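Side-chain contacts in thiosulfate sulfurtransferase (Pseudomonas aeruginosa, PDB 1YT8), which probably transfers sulfur from thiosulfate to cyanide, as rhodanese-family enzymes do, and carries four rhodanese-like domains in a single chain: residues A[66-71]-A[81-86]; A[326-331]-A[358-363]; A[135-140]-A[216-221]; A[467-470]-A[474-477]; A[374-379]-A[445-450]. All coordinates share one frame; numbering follows the deposited sequence.

Contact 1 of 5, residues A[66-71]-A[81-86]. Unlike the reference sequence in segment 81-86: His84 (reference Leu).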
# COMPACT_ATOMS: atom_id res chain seq x y z
N ILE A 66 12.52 15.46 -5.98
CA ILE A 66 11.56 14.58 -6.64
C ILE A 66 11.93 14.36 -8.10
O ILE A 66 12.20 15.32 -8.82
CB ILE A 66 10.14 15.17 -6.61
CG1 ILE A 66 9.69 15.38 -5.16
CG2 ILE A 66 9.16 14.24 -7.34
CD1 ILE A 66 8.40 16.18 -5.06
N THR A 67 11.94 13.10 -8.52
CA THR A 67 12.25 12.76 -9.90
C THR A 67 11.10 11.90 -10.43
O THR A 67 10.88 10.78 -9.96
CB THR A 67 13.58 11.97 -10.02
OG1 THR A 67 14.66 12.76 -9.50
CG2 THR A 67 13.87 11.63 -11.48
N VAL A 68 10.36 12.43 -11.40
CA VAL A 68 9.23 11.71 -11.98
C VAL A 68 9.61 11.06 -13.31
O VAL A 68 10.55 11.49 -13.98
CB VAL A 68 8.02 12.65 -12.23
CG1 VAL A 68 7.52 13.22 -10.91
CG2 VAL A 68 8.41 13.78 -13.17
N TYR A 69 8.89 10.01 -13.69
CA TYR A 69 9.18 9.34 -14.95
C TYR A 69 8.01 8.50 -15.44
O TYR A 69 7.09 8.19 -14.69
CB TYR A 69 10.41 8.43 -14.81
CG TYR A 69 10.13 7.09 -14.13
CD1 TYR A 69 9.75 5.97 -14.88
CD2 TYR A 69 10.22 6.95 -12.74
CE1 TYR A 69 9.45 4.75 -14.26
CE2 TYR A 69 9.91 5.73 -12.11
CZ TYR A 69 9.52 4.64 -12.88
OH TYR A 69 9.20 3.45 -12.27
N ASP A 70 8.06 8.16 -16.73
CA ASP A 70 7.07 7.29 -17.36
C ASP A 70 7.87 6.61 -18.46
O ASP A 70 9.09 6.62 -18.42
CB ASP A 70 5.88 8.08 -17.95
CG ASP A 70 6.30 9.16 -18.94
OD1 ASP A 70 7.40 9.09 -19.52
OD2 ASP A 70 5.48 10.08 -19.15
N ASP A 71 7.19 6.00 -19.43
CA ASP A 71 7.94 5.34 -20.49
C ASP A 71 7.65 5.99 -21.84
O ASP A 71 7.49 5.30 -22.84
CB ASP A 71 7.63 3.84 -20.52
CG ASP A 71 8.61 3.06 -21.39
OD1 ASP A 71 9.80 3.43 -21.43
OD2 ASP A 71 8.19 2.08 -22.03
N GLN A 81 5.09 19.66 -13.87
CA GLN A 81 4.50 20.99 -13.83
C GLN A 81 3.50 21.14 -12.69
O GLN A 81 3.50 22.15 -11.98
CB GLN A 81 3.80 21.29 -15.16
CG GLN A 81 3.21 22.70 -15.25
CD GLN A 81 4.27 23.78 -15.12
OE1 GLN A 81 5.26 23.77 -15.84
NE2 GLN A 81 4.06 24.72 -14.20
N ARG A 82 2.63 20.15 -12.53
CA ARG A 82 1.64 20.21 -11.47
C ARG A 82 2.31 20.23 -10.12
O ARG A 82 1.84 20.90 -9.20
CB ARG A 82 0.66 19.04 -11.59
CG ARG A 82 -0.26 19.22 -12.78
CD ARG A 82 -1.20 18.05 -13.00
NE ARG A 82 -2.05 18.29 -14.16
CZ ARG A 82 -2.86 17.39 -14.70
NH1 ARG A 82 -2.95 16.17 -14.18
NH2 ARG A 82 -3.59 17.71 -15.76
N LEU A 83 3.42 19.51 -9.99
CA LEU A 83 4.13 19.50 -8.72
C LEU A 83 4.73 20.88 -8.47
O LEU A 83 4.71 21.38 -7.34
CB LEU A 83 5.23 18.44 -8.73
CG LEU A 83 4.75 16.99 -8.66
CD1 LEU A 83 5.88 16.02 -9.02
CD2 LEU A 83 4.24 16.72 -7.26
N HIS A 84 5.25 21.52 -9.50
CA HIS A 84 5.80 22.85 -9.30
C HIS A 84 4.72 23.80 -8.82
O HIS A 84 4.91 24.58 -7.89
CB HIS A 84 6.42 23.35 -10.60
CG HIS A 84 6.91 24.78 -10.52
ND1 HIS A 84 8.15 25.11 -10.03
CD2 HIS A 84 6.26 25.95 -10.73
CE1 HIS A 84 8.26 26.43 -9.94
NE2 HIS A 84 7.12 26.97 -10.35
N ASP A 85 3.57 23.73 -9.47
CA ASP A 85 2.43 24.56 -9.11
C ASP A 85 1.86 24.25 -7.72
O ASP A 85 1.17 25.07 -7.12
CB ASP A 85 1.35 24.44 -10.19
CG ASP A 85 1.82 24.96 -11.53
OD1 ASP A 85 2.51 26.00 -11.56
OD2 ASP A 85 1.50 24.35 -12.57
N LEU A 86 2.14 23.05 -7.22
CA LEU A 86 1.67 22.67 -5.89
C LEU A 86 2.65 23.14 -4.81
O LEU A 86 2.39 22.98 -3.62
CB LEU A 86 1.46 21.15 -5.77
CG LEU A 86 0.25 20.61 -6.54
CD1 LEU A 86 0.23 19.09 -6.46
CD2 LEU A 86 -1.03 21.20 -5.95
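Strand 66-69 and helix 75-85 are the first two elements of a beta-alpha-beta crossover in the first rhodanese-like domain, and Leu83 joins them by laying one methyl on Ile66 and Val68. The third element, strand 91-94, runs parallel beside strand 66-69, and its Val91 also touches Leu83. The backbones stay well apart, with 9.2 Å from Ile66 CA to Leu83 CA, and side chains bridge that distance. Leu83 CD1 does all the close touching. It comes within 3.8 Å of Val68 CG1, the two side chains sliding past each other in opposite directions, and within 4.1 Å of Ile66 CG2, where they cross at a slant. Ile66 and Val68 are alternate residues of the strand, so both turn the same way, toward the helix, while Thr67 between them turns away, and its OG1 accepts from Arg9 NE. In Ile66 the first torsion sets CG1 beside the backbone N (chi1 -60°), which leaves the CG2 branch, on the far side from that N, as the one that meets the leucine. All three side chains are buried, and Leu51 and Ile55 of helix 51-58 add to the apolar surroundings of Leu83. No hydrogen bond crosses between the two segments. The outer side of the helix is polar: Gln81 NE2 donates to Asp85 OD2 over 3.1 Å in a nearly straight bond of 172°, one turn along. The beginning of the helix is tied back to the strand end as well, where Asp70 OD2 accepts from the backbone N of Ala76.

Contact 2 of 5, residues A[326-331]-A[358-363]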
# COMPACT_ATOMS: atom_id res chain seq x y z
N VAL A 326 8.53 7.29 12.56
CA VAL A 326 8.30 7.23 14.00
C VAL A 326 7.03 6.39 14.20
O VAL A 326 5.96 6.75 13.72
CB VAL A 326 8.08 8.63 14.61
CG1 VAL A 326 7.76 8.51 16.09
CG2 VAL A 326 9.32 9.48 14.40
N LEU A 327 7.15 5.27 14.91
CA LEU A 327 6.01 4.38 15.09
C LEU A 327 5.30 4.47 16.44
O LEU A 327 5.94 4.55 17.50
CB LEU A 327 6.44 2.94 14.83
CG LEU A 327 7.14 2.67 13.50
CD1 LEU A 327 7.23 1.16 13.28
CD2 LEU A 327 6.37 3.33 12.35
N VAL A 328 3.97 4.43 16.37
CA VAL A 328 3.11 4.51 17.54
C VAL A 328 2.29 3.26 17.83
O VAL A 328 1.74 2.64 16.92
CB VAL A 328 2.10 5.68 17.39
CG1 VAL A 328 1.19 5.77 18.61
CG2 VAL A 328 2.84 6.99 17.16
N ASP A 329 2.23 2.88 19.10
CA ASP A 329 1.40 1.77 19.56
C ASP A 329 1.16 2.01 21.05
O ASP A 329 1.78 2.90 21.64
CB ASP A 329 2.04 0.39 19.30
CG ASP A 329 3.05 -0.04 20.36
OD1 ASP A 329 3.02 0.47 21.51
OD2 ASP A 329 3.88 -0.92 20.05
N ASP A 330 0.24 1.26 21.65
CA ASP A 330 -0.07 1.43 23.06
C ASP A 330 0.10 0.11 23.81
O ASP A 330 -0.55 -0.12 24.83
CB ASP A 330 -1.51 1.92 23.23
CG ASP A 330 -2.53 1.01 22.53
OD1 ASP A 330 -2.17 -0.11 22.13
OD2 ASP A 330 -3.71 1.42 22.41
N ASP A 331 1.00 -0.73 23.31
CA ASP A 331 1.22 -2.05 23.90
C ASP A 331 2.68 -2.42 24.12
O ASP A 331 2.98 -3.34 24.87
CB ASP A 331 0.58 -3.11 23.01
CG ASP A 331 1.03 -3.00 21.57
OD1 ASP A 331 0.48 -2.14 20.84
OD2 ASP A 331 1.95 -3.74 21.17
N ALA A 358 -3.93 9.75 27.34
CA ALA A 358 -4.31 11.12 26.99
C ALA A 358 -3.75 11.60 25.66
O ALA A 358 -4.33 12.47 25.02
CB ALA A 358 -3.89 12.07 28.10
N ASP A 359 -2.63 11.02 25.23
CA ASP A 359 -2.00 11.42 23.97
C ASP A 359 -2.77 10.96 22.73
O ASP A 359 -2.59 11.51 21.65
CB ASP A 359 -0.56 10.89 23.92
CG ASP A 359 0.31 11.46 25.02
OD1 ASP A 359 0.37 12.71 25.15
OD2 ASP A 359 0.94 10.68 25.76
N PHE A 360 -3.61 9.95 22.89
CA PHE A 360 -4.42 9.43 21.79
C PHE A 360 -5.73 10.21 21.81
O PHE A 360 -6.81 9.64 22.00
CB PHE A 360 -4.68 7.94 22.00
CG PHE A 360 -3.43 7.10 21.94
CD1 PHE A 360 -3.06 6.45 20.76
CD2 PHE A 360 -2.60 6.97 23.05
CE1 PHE A 360 -1.89 5.70 20.70
CE2 PHE A 360 -1.43 6.22 23.00
CZ PHE A 360 -1.07 5.59 21.82
N SER A 361 -5.62 11.52 21.60
CA SER A 361 -6.76 12.43 21.64
C SER A 361 -7.59 12.59 20.36
O SER A 361 -8.80 12.80 20.44
CB SER A 361 -6.27 13.81 22.10
OG SER A 361 -5.18 14.25 21.30
N GLU A 362 -6.95 12.49 19.20
CA GLU A 362 -7.65 12.65 17.93
C GLU A 362 -8.46 11.40 17.59
O GLU A 362 -7.97 10.28 17.70
CB GLU A 362 -6.63 12.96 16.83
CG GLU A 362 -7.22 13.52 15.56
CD GLU A 362 -6.15 13.97 14.58
OE1 GLU A 362 -5.39 14.90 14.92
OE2 GLU A 362 -6.06 13.39 13.48
N ARG A 363 -9.71 11.60 17.17
CA ARG A 363 -10.58 10.47 16.86
C ARG A 363 -11.14 10.46 15.44
O ARG A 363 -11.24 11.50 14.79
CB ARG A 363 -11.73 10.44 17.87
CG ARG A 363 -11.24 10.67 19.29
CD ARG A 363 -12.31 10.46 20.35
NE ARG A 363 -11.82 10.87 21.67
CZ ARG A 363 -10.76 10.35 22.27
NH1 ARG A 363 -10.05 9.39 21.69
NH2 ARG A 363 -10.39 10.80 23.46
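Phe360 lies in the loop after strand 348-352 and points its ring at the C-terminal end of strand 324-328, meeting Val328, Asp329 and Asp330. From CB, which faces the strand, the side chain leaves with CG trans to its own carbonyl carbon (chi1 -65°), and this directs the ring toward the strand end; Phe360 is itself the centre of an inverse gamma turn. CB and CG act as the stem; contact starts at the far end of the ring. CE1 lies 3.7 Å from Val328 CG1, the valine side chain coming from the opposite direction and meeting the ring obliquely. CZ, the tip, has three neighbours: Val328 CG1 again, Asp329 O at 3.9 Å, lying at the ring edge near its plane, and Asp330 CB at 4.0 Å. In this rhodanese-like sheet, strand 324-328 holds the place that strand 188-192 holds in the second domain, where the loop and helix start that follow, Cys193 to Arg198, line the sulfite pocket. Here the corresponding loop begins with three aspartates. Asp329 OD1 accepts from Asp331 N over 3.0 Å, an Asx turn, and its OD2 accepts from Ala335 N. Asp330 uses both carboxylate oxygens in salt bridges, to Arg289 and Arg334, and Arg289 also touches the phenylalanine. The acidic groups are thus engaged by other partners, and what they offer Phe360 is a methylene and a carbonyl. The contact is therefore mainly dispersive, with at most a faint electrostatic gain where the carbonyl oxygen faces the C-H rim of the ring.

Contact 3 of 5, residues A[135-140]-A[216-221]; sequences EEVQAL and AALRNG
This is a small helix-on-sheet contact in the second rhodanese-like domain, where Val137 of helix 134-142 packs on Leu218 of strand 215-218. Val137 CG2 and Leu218 CD1 are 3.5 Å apart, snug for two methyls, and the same leucine methyl lies 4.1 Å from Val137 CB. The two side chains cross at about a right angle. Leu218 CB does not point at the helix; chi1 of 165° and chi2 of 58° together bring CD1 round to the valine. Nearer the surface, Glu136 and Arg219 bring opposite charges together without a bond. Glu136 OE1 is 4.5 Å from Arg219 NH2, well out of the guanidinium plane, and no N-H points at it. Both have other partners, since Glu136 OE1 accepts from the backbone N of Ala133 and Arg219 NE bonds Ser131 OG; any attraction between the pair is probably long-range only. From Leu218 the chain makes a type II turn to Gly221, closed by Gly221 N to Leu218 O at 3.2 Å. Asn220, with positive phi in that turn, bonds through OD1 to Arg196 NH1, and Arg196 is one of the residues lining the sulfite pocket, so the turn is in second-shell position to that site. Helix 221-227 follows, and its Trp225 touches both Val137 and Leu218. Leu132 of strand 131-132 packs against Val137, while Ile190 of strand 188-192, the neighbour of 215-218 on the side away from 131-132, packs against Leu218.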
# COMPACT_ATOMS: atom_id res chain seq x y z
N GLU A 135 1.16 -29.91 1.77
CA GLU A 135 0.82 -31.30 2.05
C GLU A 135 1.13 -31.69 3.49
O GLU A 135 0.42 -32.49 4.09
CB GLU A 135 1.55 -32.25 1.10
CG GLU A 135 1.11 -32.15 -0.36
CD GLU A 135 1.82 -31.05 -1.13
OE1 GLU A 135 2.60 -30.28 -0.53
OE2 GLU A 135 1.59 -30.95 -2.35
N GLU A 136 2.21 -31.13 4.04
CA GLU A 136 2.57 -31.45 5.41
C GLU A 136 1.56 -30.85 6.38
O GLU A 136 1.20 -31.47 7.37
CB GLU A 136 3.98 -30.93 5.73
CG GLU A 136 5.09 -31.70 5.04
CD GLU A 136 6.47 -31.17 5.38
OE1 GLU A 136 6.79 -30.03 4.97
OE2 GLU A 136 7.22 -31.90 6.07
N VAL A 137 1.12 -29.63 6.08
CA VAL A 137 0.14 -28.96 6.94
C VAL A 137 -1.20 -29.68 6.83
O VAL A 137 -1.92 -29.82 7.82
CB VAL A 137 0.00 -27.47 6.56
CG1 VAL A 137 -1.06 -26.79 7.43
CG2 VAL A 137 1.35 -26.78 6.72
N GLN A 138 -1.54 -30.13 5.63
CA GLN A 138 -2.79 -30.86 5.44
C GLN A 138 -2.75 -32.15 6.28
O GLN A 138 -3.76 -32.55 6.87
CB GLN A 138 -2.98 -31.24 3.97
CG GLN A 138 -4.23 -32.07 3.70
CD GLN A 138 -5.51 -31.33 4.04
OE1 GLN A 138 -6.16 -31.59 5.06
NE2 GLN A 138 -5.88 -30.38 3.19
N ALA A 139 -1.59 -32.79 6.32
CA ALA A 139 -1.45 -34.02 7.09
C ALA A 139 -1.63 -33.73 8.58
O ALA A 139 -2.26 -34.51 9.30
CB ALA A 139 -0.08 -34.66 6.83
N LEU A 140 -1.10 -32.60 9.04
CA LEU A 140 -1.24 -32.21 10.44
C LEU A 140 -2.72 -32.04 10.77
O LEU A 140 -3.18 -32.42 11.86
CB LEU A 140 -0.48 -30.90 10.71
CG LEU A 140 1.04 -31.02 10.77
CD1 LEU A 140 1.67 -29.64 10.85
CD2 LEU A 140 1.44 -31.86 11.98
N ALA A 216 6.70 -22.27 12.05
CA ALA A 216 7.03 -22.47 10.65
C ALA A 216 6.04 -21.75 9.75
O ALA A 216 4.88 -21.52 10.13
CB ALA A 216 7.03 -23.97 10.31
N ALA A 217 6.49 -21.38 8.56
CA ALA A 217 5.60 -20.71 7.63
C ALA A 217 4.94 -21.76 6.74
O ALA A 217 5.54 -22.80 6.46
CB ALA A 217 6.40 -19.74 6.77
N LEU A 218 3.70 -21.51 6.34
CA LEU A 218 3.05 -22.42 5.41
C LEU A 218 3.70 -22.01 4.09
O LEU A 218 3.49 -20.89 3.61
CB LEU A 218 1.54 -22.17 5.33
CG LEU A 218 0.85 -22.83 4.13
CD1 LEU A 218 1.07 -24.34 4.16
CD2 LEU A 218 -0.64 -22.51 4.15
N ARG A 219 4.50 -22.90 3.52
CA ARG A 219 5.21 -22.60 2.28
C ARG A 219 4.32 -22.27 1.09
O ARG A 219 3.56 -23.10 0.62
CB ARG A 219 6.14 -23.75 1.92
CG ARG A 219 7.12 -23.44 0.81
CD ARG A 219 8.01 -24.65 0.55
NE ARG A 219 8.60 -25.13 1.80
CZ ARG A 219 8.78 -26.41 2.10
NH1 ARG A 219 8.41 -27.36 1.25
NH2 ARG A 219 9.33 -26.74 3.26
N ASN A 220 4.43 -21.03 0.62
CA ASN A 220 3.67 -20.52 -0.52
C ASN A 220 2.18 -20.23 -0.27
O ASN A 220 1.42 -20.02 -1.22
CB ASN A 220 3.86 -21.45 -1.72
CG ASN A 220 5.33 -21.64 -2.07
OD1 ASN A 220 6.16 -20.77 -1.78
ND2 ASN A 220 5.65 -22.76 -2.71
N GLY A 221 1.78 -20.21 1.00
CA GLY A 221 0.41 -19.86 1.38
C GLY A 221 -0.81 -20.43 0.68
O GLY A 221 -0.85 -21.61 0.31

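Contact 4 of 5, residues A[467-470]-A[474-477]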
# COMPACT_ATOMS: atom_id res chain seq x y z
N ALA A 467 -23.74 10.48 -3.63
CA ALA A 467 -24.89 11.37 -3.45
C ALA A 467 -26.04 10.89 -4.33
O ALA A 467 -27.20 10.88 -3.91
CB ALA A 467 -24.51 12.80 -3.80
N TRP A 468 -25.71 10.51 -5.56
CA TRP A 468 -26.70 10.02 -6.52
C TRP A 468 -27.39 8.80 -5.92
O TRP A 468 -28.62 8.72 -5.90
CB TRP A 468 -26.01 9.66 -7.84
CG TRP A 468 -26.90 9.00 -8.87
CD1 TRP A 468 -27.27 7.69 -8.91
CD2 TRP A 468 -27.52 9.63 -9.99
NE1 TRP A 468 -28.09 7.46 -9.99
CE2 TRP A 468 -28.26 8.64 -10.68
CE3 TRP A 468 -27.53 10.94 -10.49
CZ2 TRP A 468 -29.00 8.91 -11.84
CZ3 TRP A 468 -28.27 11.22 -11.65
CH2 TRP A 468 -28.99 10.20 -12.30
N VAL A 469 -26.60 7.86 -5.43
CA VAL A 469 -27.14 6.65 -4.81
C VAL A 469 -27.99 7.01 -3.59
O VAL A 469 -29.06 6.45 -3.38
CB VAL A 469 -26.00 5.70 -4.37
CG1 VAL A 469 -26.56 4.54 -3.55
CG2 VAL A 469 -25.27 5.17 -5.59
N ALA A 470 -27.51 7.97 -2.80
CA ALA A 470 -28.23 8.40 -1.61
C ALA A 470 -29.55 9.08 -1.94
O ALA A 470 -30.45 9.16 -1.11
CB ALA A 470 -27.35 9.33 -0.78
N PRO A 474 -31.59 5.42 -9.72
CA PRO A 474 -31.14 4.14 -10.26
C PRO A 474 -29.68 4.08 -10.70
O PRO A 474 -29.11 5.09 -11.13
CB PRO A 474 -32.10 3.90 -11.42
CG PRO A 474 -32.33 5.29 -11.92
CD PRO A 474 -32.54 6.07 -10.64
N THR A 475 -29.09 2.90 -10.59
CA THR A 475 -27.70 2.71 -10.99
C THR A 475 -27.60 1.55 -11.98
O THR A 475 -28.55 0.79 -12.18
CB THR A 475 -26.78 2.43 -9.78
OG1 THR A 475 -27.27 1.31 -9.04
CG2 THR A 475 -26.70 3.65 -8.88
N GLU A 476 -26.43 1.44 -12.59
CA GLU A 476 -26.15 0.42 -13.59
C GLU A 476 -24.81 -0.21 -13.22
O GLU A 476 -23.96 0.45 -12.63
CB GLU A 476 -26.09 1.10 -14.96
CG GLU A 476 -25.72 0.23 -16.15
CD GLU A 476 -25.67 1.04 -17.44
OE1 GLU A 476 -24.89 2.02 -17.51
OE2 GLU A 476 -26.41 0.70 -18.39
N ASP A 477 -24.63 -1.49 -13.54
CA ASP A 477 -23.37 -2.15 -13.23
C ASP A 477 -22.75 -2.79 -14.47
O ASP A 477 -23.35 -2.79 -15.54
CB ASP A 477 -23.53 -3.21 -12.13
CG ASP A 477 -24.56 -4.27 -12.48
OD1 ASP A 477 -24.74 -4.58 -13.68
OD2 ASP A 477 -25.19 -4.81 -11.54
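Trp468 supplies the tight side of this contact: its indole NE1 donates to the backbone oxygen Pro474 O over 2.8 Å. At the nitrogen the bond is straight, 166°, with the oxygen almost in the ring plane, at the indole edge. At the oxygen it is less regular, because NE1 sits 42° above the carbonyl plane. A chi1 of 174° places the ring for this, swinging it out from the helix toward the chain at Pro474. Alongside, Thr475 CG2 lies 4.1 Å from Trp468 CD1, also at the edge of the ring. The two segments belong to the last part of the fourth rhodanese-like domain: helix 464-470 follows the sheet strand 458-461, and a few residues later the chain passes beside the helix. Trp468 is buried, and it also touches Leu384 and Ala385 of helix 381-387 as well as Leu473 in the turn, so one residue joins two helices and the loop. The other side is looser. Val469 is only partly covered and meets the loop through a single methyl pair, its CG2 at 3.9 Å from Thr475 CG2. Arg407 touches both of these residues. Pro474 gives its carbonyl to the tryptophan, but its CB points away from the helix and the residue is exposed; further along, Glu476 makes a backbone hydrogen bond with His408.

Contact 5 of 5, residues A[374-379]-A[445-450]; sequences PRADTI and FAVAEV
Pro374 and Ala376 bring the chain leading into edge strand 378-379 of the fourth rhodanese-like sheet against helix 441-454, touching Phe445 and Val447. The first interaction is CH-pi. Pro374 CD lies over one face of the Phe445 ring, 3.9 Å from the ring centroid and 27° off the ring normal, with Phe445 CE1 its nearest atom at 3.5 Å. Phe445 CB points away from segment 374-379, but chi1 of -78° brings the ring back so that one face meets the proline. Nearby, Pro374 O accepts from Arg444, a polar tie to the same helix.

Plain apolar contact comes next: Ala376 CB meets Val447 CG2 at 4.0 Å. Val447 is buried and also touches Leu435 and Val458, so it links the helix to two sheet strands, while Ala376 touches Leu460.

The charged interaction stays within 374-379. Arg375 grips Asp377 in a salt bridge, NH2 to OD1 at 3.0 Å; the oxygen lies in the guanidinium plane and receives the N-H from the syn side, tilted 29° out of the carboxylate plane.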
# COMPACT_ATOMS: atom_id res chain seq x y z
N PRO A 374 -9.64 23.03 -6.26
CA PRO A 374 -9.98 23.92 -7.37
C PRO A 374 -11.48 24.22 -7.40
O PRO A 374 -12.29 23.45 -6.89
CB PRO A 374 -9.52 23.15 -8.61
CG PRO A 374 -9.63 21.72 -8.18
CD PRO A 374 -9.09 21.76 -6.77
N ARG A 375 -11.85 25.35 -7.99
CA ARG A 375 -13.25 25.74 -8.05
C ARG A 375 -13.99 24.99 -9.15
O ARG A 375 -13.39 24.58 -10.15
CB ARG A 375 -13.38 27.24 -8.28
CG ARG A 375 -14.82 27.72 -8.27
CD ARG A 375 -14.95 29.19 -8.60
NE ARG A 375 -16.35 29.57 -8.71
CZ ARG A 375 -17.21 29.03 -9.57
NH1 ARG A 375 -16.81 28.08 -10.41
NH2 ARG A 375 -18.48 29.43 -9.59
N ALA A 376 -15.29 24.81 -8.97
CA ALA A 376 -16.10 24.12 -9.96
C ALA A 376 -17.58 24.44 -9.77
O ALA A 376 -18.05 24.63 -8.65
CB ALA A 376 -15.88 22.61 -9.87
N ASP A 377 -18.30 24.50 -10.89
CA ASP A 377 -19.73 24.74 -10.84
C ASP A 377 -20.33 23.36 -10.62
O ASP A 377 -20.02 22.41 -11.35
CB ASP A 377 -20.21 25.34 -12.17
CG ASP A 377 -19.62 26.71 -12.42
OD1 ASP A 377 -19.77 27.59 -11.55
OD2 ASP A 377 -19.02 26.92 -13.50
N THR A 378 -21.18 23.23 -9.61
CA THR A 378 -21.79 21.95 -9.29
C THR A 378 -23.24 21.81 -9.75
O THR A 378 -23.90 22.79 -10.07
CB THR A 378 -21.73 21.66 -7.78
OG1 THR A 378 -22.40 22.70 -7.06
CG2 THR A 378 -20.29 21.57 -7.31
N ILE A 379 -23.70 20.57 -9.76
CA ILE A 379 -25.06 20.25 -10.15
C ILE A 379 -25.56 19.17 -9.20
O ILE A 379 -24.82 18.24 -8.88
CB ILE A 379 -25.10 19.74 -11.61
CG1 ILE A 379 -26.54 19.41 -12.01
CG2 ILE A 379 -24.20 18.52 -11.77
CD1 ILE A 379 -26.68 18.97 -13.46
N PHE A 445 -10.66 17.77 -9.42
CA PHE A 445 -9.33 18.12 -9.91
C PHE A 445 -9.22 17.97 -11.43
O PHE A 445 -8.26 18.45 -12.03
CB PHE A 445 -8.27 17.24 -9.23
CG PHE A 445 -7.93 17.67 -7.84
CD1 PHE A 445 -7.04 18.72 -7.62
CD2 PHE A 445 -8.53 17.06 -6.74
CE1 PHE A 445 -6.75 19.15 -6.33
CE2 PHE A 445 -8.25 17.49 -5.45
CZ PHE A 445 -7.36 18.54 -5.24
N ALA A 446 -10.21 17.33 -12.03
CA ALA A 446 -10.22 17.11 -13.47
C ALA A 446 -11.04 18.11 -14.27
O ALA A 446 -10.96 18.14 -15.50
CB ALA A 446 -10.70 15.69 -13.78
N VAL A 447 -11.83 18.93 -13.59
CA VAL A 447 -12.67 19.91 -14.27
C VAL A 447 -11.91 20.81 -15.24
O VAL A 447 -12.29 20.93 -16.41
CB VAL A 447 -13.43 20.80 -13.25
CG1 VAL A 447 -14.21 21.89 -13.98
CG2 VAL A 447 -14.37 19.94 -12.42
N ALA A 448 -10.83 21.43 -14.78
CA ALA A 448 -10.05 22.33 -15.62
C ALA A 448 -9.55 21.68 -16.91
O ALA A 448 -9.59 22.30 -17.97
CB ALA A 448 -8.87 22.90 -14.83
N GLU A 449 -9.08 20.44 -16.82
CA GLU A 449 -8.58 19.75 -18.00
C GLU A 449 -9.70 19.43 -18.98
O GLU A 449 -9.54 19.58 -20.19
CB GLU A 449 -7.85 18.46 -17.63
CG GLU A 449 -7.08 17.90 -18.82
CD GLU A 449 -6.28 16.65 -18.51
OE1 GLU A 449 -5.99 16.39 -17.32
OE2 GLU A 449 -5.93 15.94 -19.47
N VAL A 450 -10.84 18.97 -18.47
CA VAL A 450 -11.95 18.65 -19.36
C VAL A 450 -12.41 19.92 -20.08
O VAL A 450 -12.71 19.89 -21.27
CB VAL A 450 -13.13 18.02 -18.59
CG1 VAL A 450 -14.28 17.76 -19.54
CG2 VAL A 450 -12.68 16.70 -17.94

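In the fold
Followed from the N terminus, the contacts come strictly in series, with none nesting or crossing. Contact 1 closes a short loop within one crossover of the first domain. Contact 3 spans most of the second, bringing its first helix to a strand much further along the chain. Contact 2 ties the third domain's sheet to the loop after its last strand. Contact 5 closes a long loop across the fourth domain, and contact 4 a tight turn at that domain's end. Contacts 4 and 5 come within about 7 Å at their nearest atoms. Contacts 1 and 5 touch directly: Arg82 NH2 and Glu449 OE1 form a 3.2 Å salt bridge joining the first domain to the fourth.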